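Local coordinates for Tll1590 protein (Thermosynechococcus elongatus, PDB 6LDQ) that belongs to the glycosyltransferase family of GT-B type, with a glycosyltransferase 4-like domain built on a Rossmann-like alpha/beta sheet, at residues Y106-G117 and F129-S137. Residues are numbered along the deposited sequence; the frame is centred on the assembly and turned at random.
Sequences YPLIHTNYWLSG and FQWLHTYHS
Strands 108-112 and 130-134 are the two parallel strands of a beta-alpha-beta unit, joined by helix 113-126 in the middle of the sheet of this GT-B-type domain. Backbone bonds run from Q130 N to P107 O through to Y113 N on T134 O, at 3.1 Å. On the face bearing I109, T111, W131 and H133, the T111 hydroxyl is the meeting point: W131 NE1 donates to OG1 at 2.8 Å, nearly in the indole plane. H133 ND1 is modelled 2.4 Å from T111 OG1, too short for a reliable bond length, so the details there are doubtful. With chi1 at 50°, OG1 sits between its own N and C and turns toward both rings. The H133 ring lies with one face over T111 O, and a thiocyanate ion is bound beside it. Nearer the strand starts, I109 CD1 lies over the centre of the F129 ring, 4.1 Å from its centroid.

The other face carries H110, whose NE2 bonds T134 OG1 at 2.7 Å while L132 CB lies over one face of the imidazole, toward its rim; ND1 goes to Y211 of helix 200-216. Beyond the strand end, H136 NE2 donates to N112 OD1 (2.7 Å, 167°). That oxygen lies in the H136 ring plane, whereas the donor nitrogen is tilted 32° from the carbonyl plane of N112. H110 and H136 thus each have a nitrogen tied across the contact, which should restrict ring rotation.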
loop_
_atom_site.group_PDB
_atom_site.type_symbol
_atom_site.label_atom_id
_atom_site.label_comp_id
_atom_site.label_asym_id
_atom_site.label_seq_id
_atom_site.Cartn_x
_atom_site.Cartn_y
_atom_site.Cartn_z
ATOM N N TYR A 106 -1.743 -3.167 12.807
ATOM C CA TYR A 106 -0.655 -2.586 12.011
ATOM C C TYR A 106 -0.406 -1.102 12.260
ATOM O O TYR A 106 -1.237 -0.258 11.879
ATOM C CB TYR A 106 -0.935 -2.799 10.520
ATOM C CG TYR A 106 -1.220 -4.238 10.146
ATOM C CD1 TYR A 106 -0.208 -5.186 10.121
ATOM C CD2 TYR A 106 -2.506 -4.650 9.840
ATOM C CE1 TYR A 106 -0.464 -6.513 9.786
ATOM C CE2 TYR A 106 -2.781 -5.970 9.499
ATOM C CZ TYR A 106 -1.764 -6.898 9.468
ATOM O OH TYR A 106 -2.044 -8.207 9.142
ATOM N N PRO A 107 0.736 -0.736 12.871
ATOM C CA PRO A 107 1.050 0.693 13.061
ATOM C C PRO A 107 1.418 1.411 11.780
ATOM O O PRO A 107 1.461 2.644 11.769
ATOM C CB PRO A 107 2.252 0.672 14.030
ATOM C CG PRO A 107 2.827 -0.728 13.917
ATOM C CD PRO A 107 1.618 -1.601 13.691
ATOM N N LEU A 108 1.767 0.686 10.736
ATOM C CA LEU A 108 2.092 1.278 9.451
ATOM C C LEU A 108 1.377 0.460 8.394
ATOM O O LEU A 108 1.345 -0.776 8.454
ATOM C CB LEU A 108 3.603 1.296 9.187
ATOM C CG LEU A 108 4.183 1.932 7.920
ATOM C CD1 LEU A 108 5.554 2.552 8.263
ATOM C CD2 LEU A 108 4.344 0.888 6.823
ATOM N N ILE A 109 0.767 1.157 7.452
ATOM C CA ILE A 109 0.121 0.526 6.317
ATOM C C ILE A 109 0.609 1.245 5.074
ATOM O O ILE A 109 0.520 2.473 5.003
ATOM C CB ILE A 109 -1.415 0.596 6.417
ATOM C CG1 ILE A 109 -1.911 -0.063 7.714
ATOM C CG2 ILE A 109 -2.028 -0.073 5.210
ATOM C CD1 ILE A 109 -3.438 -0.302 7.724
ATOM N N HIS A 110 1.125 0.489 4.105
ATOM C CA HIS A 110 1.712 1.048 2.887
ATOM C C HIS A 110 0.886 0.561 1.704
ATOM O O HIS A 110 0.914 -0.626 1.371
ATOM C CB HIS A 110 3.189 0.654 2.758
ATOM C CG HIS A 110 3.880 1.236 1.558
ATOM N ND1 HIS A 110 5.222 1.029 1.302
ATOM C CD2 HIS A 110 3.415 1.999 0.537
ATOM C CE1 HIS A 110 5.555 1.648 0.182
ATOM N NE2 HIS A 110 4.478 2.249 -0.301
ATOM N N THR A 111 0.161 1.484 1.072
ATOM C CA THR A 111 -0.790 1.201 0.007
ATOM C C THR A 111 -0.149 1.426 -1.360
ATOM O O THR A 111 0.750 2.256 -1.508
ATOM C CB THR A 111 -2.022 2.093 0.172
ATOM O OG1 THR A 111 -1.625 3.456 0.334
ATOM C CG2 THR A 111 -2.763 1.681 1.417
ATOM N N ASN A 112 -0.590 0.648 -2.350
ATOM C CA ASN A 112 0.012 0.649 -3.678
ATOM C C ASN A 112 -1.040 0.941 -4.741
ATOM O O ASN A 112 -2.023 0.206 -4.851
ATOM C CB ASN A 112 0.655 -0.683 -4.017
ATOM C CG ASN A 112 1.512 -0.600 -5.264
ATOM O OD1 ASN A 112 2.490 0.154 -5.313
ATOM N ND2 ASN A 112 1.160 -1.376 -6.276
ATOM N N TYR A 113 -0.781 1.961 -5.567
ATOM C CA TYR A 113 -1.721 2.442 -6.582
ATOM C C TYR A 113 -2.973 3.069 -5.968
ATOM O O TYR A 113 -3.402 2.703 -4.872
ATOM C CB TYR A 113 -2.109 1.316 -7.551
ATOM C CG TYR A 113 -2.777 1.809 -8.824
ATOM C CD1 TYR A 113 -2.185 2.790 -9.610
ATOM C CD2 TYR A 113 -3.990 1.272 -9.243
ATOM C CE1 TYR A 113 -2.787 3.233 -10.778
ATOM C CE2 TYR A 113 -4.604 1.708 -10.396
ATOM C CZ TYR A 113 -3.997 2.687 -11.164
ATOM O OH TYR A 113 -4.607 3.112 -12.319
ATOM N N TRP A 114 -3.606 3.996 -6.703
ATOM C CA TRP A 114 -4.654 4.813 -6.096
ATOM C C TRP A 114 -5.798 3.978 -5.540
ATOM O O TRP A 114 -6.419 4.379 -4.547
ATOM C CB TRP A 114 -5.162 5.855 -7.111
ATOM C CG TRP A 114 -6.024 5.344 -8.223
ATOM C CD1 TRP A 114 -5.614 4.972 -9.471
ATOM C CD2 TRP A 114 -7.457 5.215 -8.214
ATOM N NE1 TRP A 114 -6.709 4.595 -10.240
ATOM C CE2 TRP A 114 -7.844 4.728 -9.482
ATOM C CE3 TRP A 114 -8.443 5.452 -7.255
ATOM C CZ2 TRP A 114 -9.180 4.500 -9.817
ATOM C CZ3 TRP A 114 -9.766 5.211 -7.586
ATOM C CH2 TRP A 114 -10.120 4.735 -8.852
ATOM N N LEU A 115 -6.073 2.809 -6.139
ATOM C CA LEU A 115 -7.183 1.956 -5.698
ATOM C C LEU A 115 -6.952 1.432 -4.278
ATOM O O LEU A 115 -7.824 1.526 -3.412
ATOM C CB LEU A 115 -7.363 0.780 -6.669
ATOM C CG LEU A 115 -7.916 1.070 -8.073
ATOM C CD1 LEU A 115 -7.552 -0.053 -9.014
ATOM C CD2 LEU A 115 -9.434 1.255 -8.028
ATOM N N SER A 116 -5.792 0.844 -4.037
ATOM C CA SER A 116 -5.428 0.493 -2.664
ATOM C C SER A 116 -5.415 1.731 -1.771
ATOM O O SER A 116 -5.733 1.646 -0.581
ATOM C CB SER A 116 -4.066 -0.185 -2.656
ATOM O OG SER A 116 -4.006 -1.213 -3.636
ATOM N N GLY A 117 -5.104 2.903 -2.341
ATOM C CA GLY A 117 -5.046 4.114 -1.539
ATOM C C GLY A 117 -6.383 4.559 -1.001
ATOM O O GLY A 117 -6.466 5.093 0.106
ATOM N N PHE A 129 -2.667 5.338 12.175
ATOM C CA PHE A 129 -1.500 4.591 11.743
ATOM C C PHE A 129 -0.660 5.477 10.834
ATOM O O PHE A 129 -1.127 6.504 10.330
ATOM C CB PHE A 129 -1.892 3.281 11.031
ATOM C CG PHE A 129 -2.805 3.466 9.841
ATOM C CD1 PHE A 129 -4.178 3.490 10.000
ATOM C CD2 PHE A 129 -2.286 3.593 8.560
ATOM C CE1 PHE A 129 -5.038 3.664 8.896
ATOM C CE2 PHE A 129 -3.130 3.749 7.456
ATOM C CZ PHE A 129 -4.517 3.782 7.630
ATOM N N GLN A 130 0.598 5.083 10.646
ATOM C CA GLN A 130 1.456 5.743 9.672
ATOM C C GLN A 130 1.097 5.212 8.295
ATOM O O GLN A 130 1.211 4.010 8.048
ATOM C CB GLN A 130 2.931 5.489 9.980
ATOM C CG GLN A 130 3.324 5.769 11.422
ATOM C CD GLN A 130 2.923 7.156 11.872
ATOM O OE1 GLN A 130 3.172 8.139 11.175
ATOM N NE2 GLN A 130 2.286 7.242 13.038
ATOM N N TRP A 131 0.659 6.096 7.400
ATOM C CA TRP A 131 0.144 5.692 6.097
ATOM C C TRP A 131 1.089 6.196 5.014
ATOM O O TRP A 131 1.251 7.409 4.838
ATOM C CB TRP A 131 -1.275 6.227 5.887
ATOM C CG TRP A 131 -1.873 5.916 4.546
ATOM C CD1 TRP A 131 -1.567 4.866 3.729
ATOM C CD2 TRP A 131 -2.899 6.661 3.873
ATOM N NE1 TRP A 131 -2.326 4.919 2.583
ATOM C CE2 TRP A 131 -3.156 6.010 2.651
ATOM C CE3 TRP A 131 -3.622 7.817 4.185
ATOM C CZ2 TRP A 131 -4.108 6.477 1.738
ATOM C CZ3 TRP A 131 -4.561 8.289 3.256
ATOM C CH2 TRP A 131 -4.780 7.619 2.060
ATOM N N LEU A 132 1.725 5.270 4.305
ATOM C CA LEU A 132 2.528 5.618 3.145
ATOM C C LEU A 132 1.844 5.102 1.895
ATOM O O LEU A 132 1.226 4.039 1.903
ATOM C CB LEU A 132 3.932 5.026 3.206
ATOM C CG LEU A 132 4.810 5.576 4.318
ATOM C CD1 LEU A 132 4.704 4.602 5.471
ATOM C CD2 LEU A 132 6.249 5.768 3.849
ATOM N N HIS A 133 1.995 5.842 0.805
ATOM C CA HIS A 133 1.383 5.422 -0.439
ATOM C C HIS A 133 2.365 5.572 -1.584
ATOM O O HIS A 133 3.016 6.611 -1.717
ATOM C CB HIS A 133 0.120 6.204 -0.738
ATOM C CG HIS A 133 -0.637 5.607 -1.865
ATOM N ND1 HIS A 133 -1.723 4.788 -1.679
ATOM C CD2 HIS A 133 -0.369 5.578 -3.185
ATOM C CE1 HIS A 133 -2.153 4.361 -2.854
ATOM N NE2 HIS A 133 -1.355 4.839 -3.787
ATOM N N THR A 134 2.472 4.531 -2.399
ATOM C CA THR A 134 3.239 4.573 -3.632
ATOM C C THR A 134 2.322 4.889 -4.819
ATOM O O THR A 134 1.353 4.166 -5.075
ATOM C CB THR A 134 3.966 3.257 -3.859
ATOM O OG1 THR A 134 4.959 3.083 -2.819
ATOM C CG2 THR A 134 4.628 3.285 -5.227
ATOM N N TYR A 135 2.666 5.944 -5.547
ATOM C CA TYR A 135 1.965 6.402 -6.744
ATOM C C TYR A 135 2.411 5.629 -7.980
ATOM O O TYR A 135 3.583 5.288 -8.117
ATOM C CB TYR A 135 2.264 7.881 -7.010
ATOM C CG TYR A 135 1.690 8.297 -8.347
ATOM C CD1 TYR A 135 0.338 8.279 -8.528
ATOM C CD2 TYR A 135 2.477 8.618 -9.437
ATOM C CE1 TYR A 135 -0.275 8.614 -9.695
ATOM C CE2 TYR A 135 1.862 8.979 -10.664
ATOM C CZ TYR A 135 0.470 8.955 -10.753
ATOM O OH TYR A 135 -0.233 9.255 -11.887
ATOM N N HIS A 136 1.476 5.379 -8.906
ATOM C CA HIS A 136 1.867 4.945 -10.246
ATOM C C HIS A 136 0.948 5.560 -11.290
ATOM O O HIS A 136 -0.264 5.665 -11.085
ATOM C CB HIS A 136 1.838 3.430 -10.469
ATOM C CG HIS A 136 2.501 2.638 -9.391
ATOM N ND1 HIS A 136 3.867 2.433 -9.347
ATOM C CD2 HIS A 136 1.987 2.007 -8.309
ATOM C CE1 HIS A 136 4.161 1.698 -8.288
ATOM N NE2 HIS A 136 3.040 1.431 -7.635
ATOM N N SER A 137 1.533 5.912 -12.424
ATOM C CA SER A 137 0.762 6.379 -13.563
ATOM C C SER A 137 0.270 5.206 -14.408
ATOM O O SER A 137 1.074 4.532 -15.061
ATOM C CB SER A 137 1.598 7.331 -14.407
ATOM O OG SER A 137 1.728 8.587 -13.771
HETATM O O HOH W 1 1.271 4.359 14.267
HETATM O O HOH W 2 -1.637 5.610 -8.401
#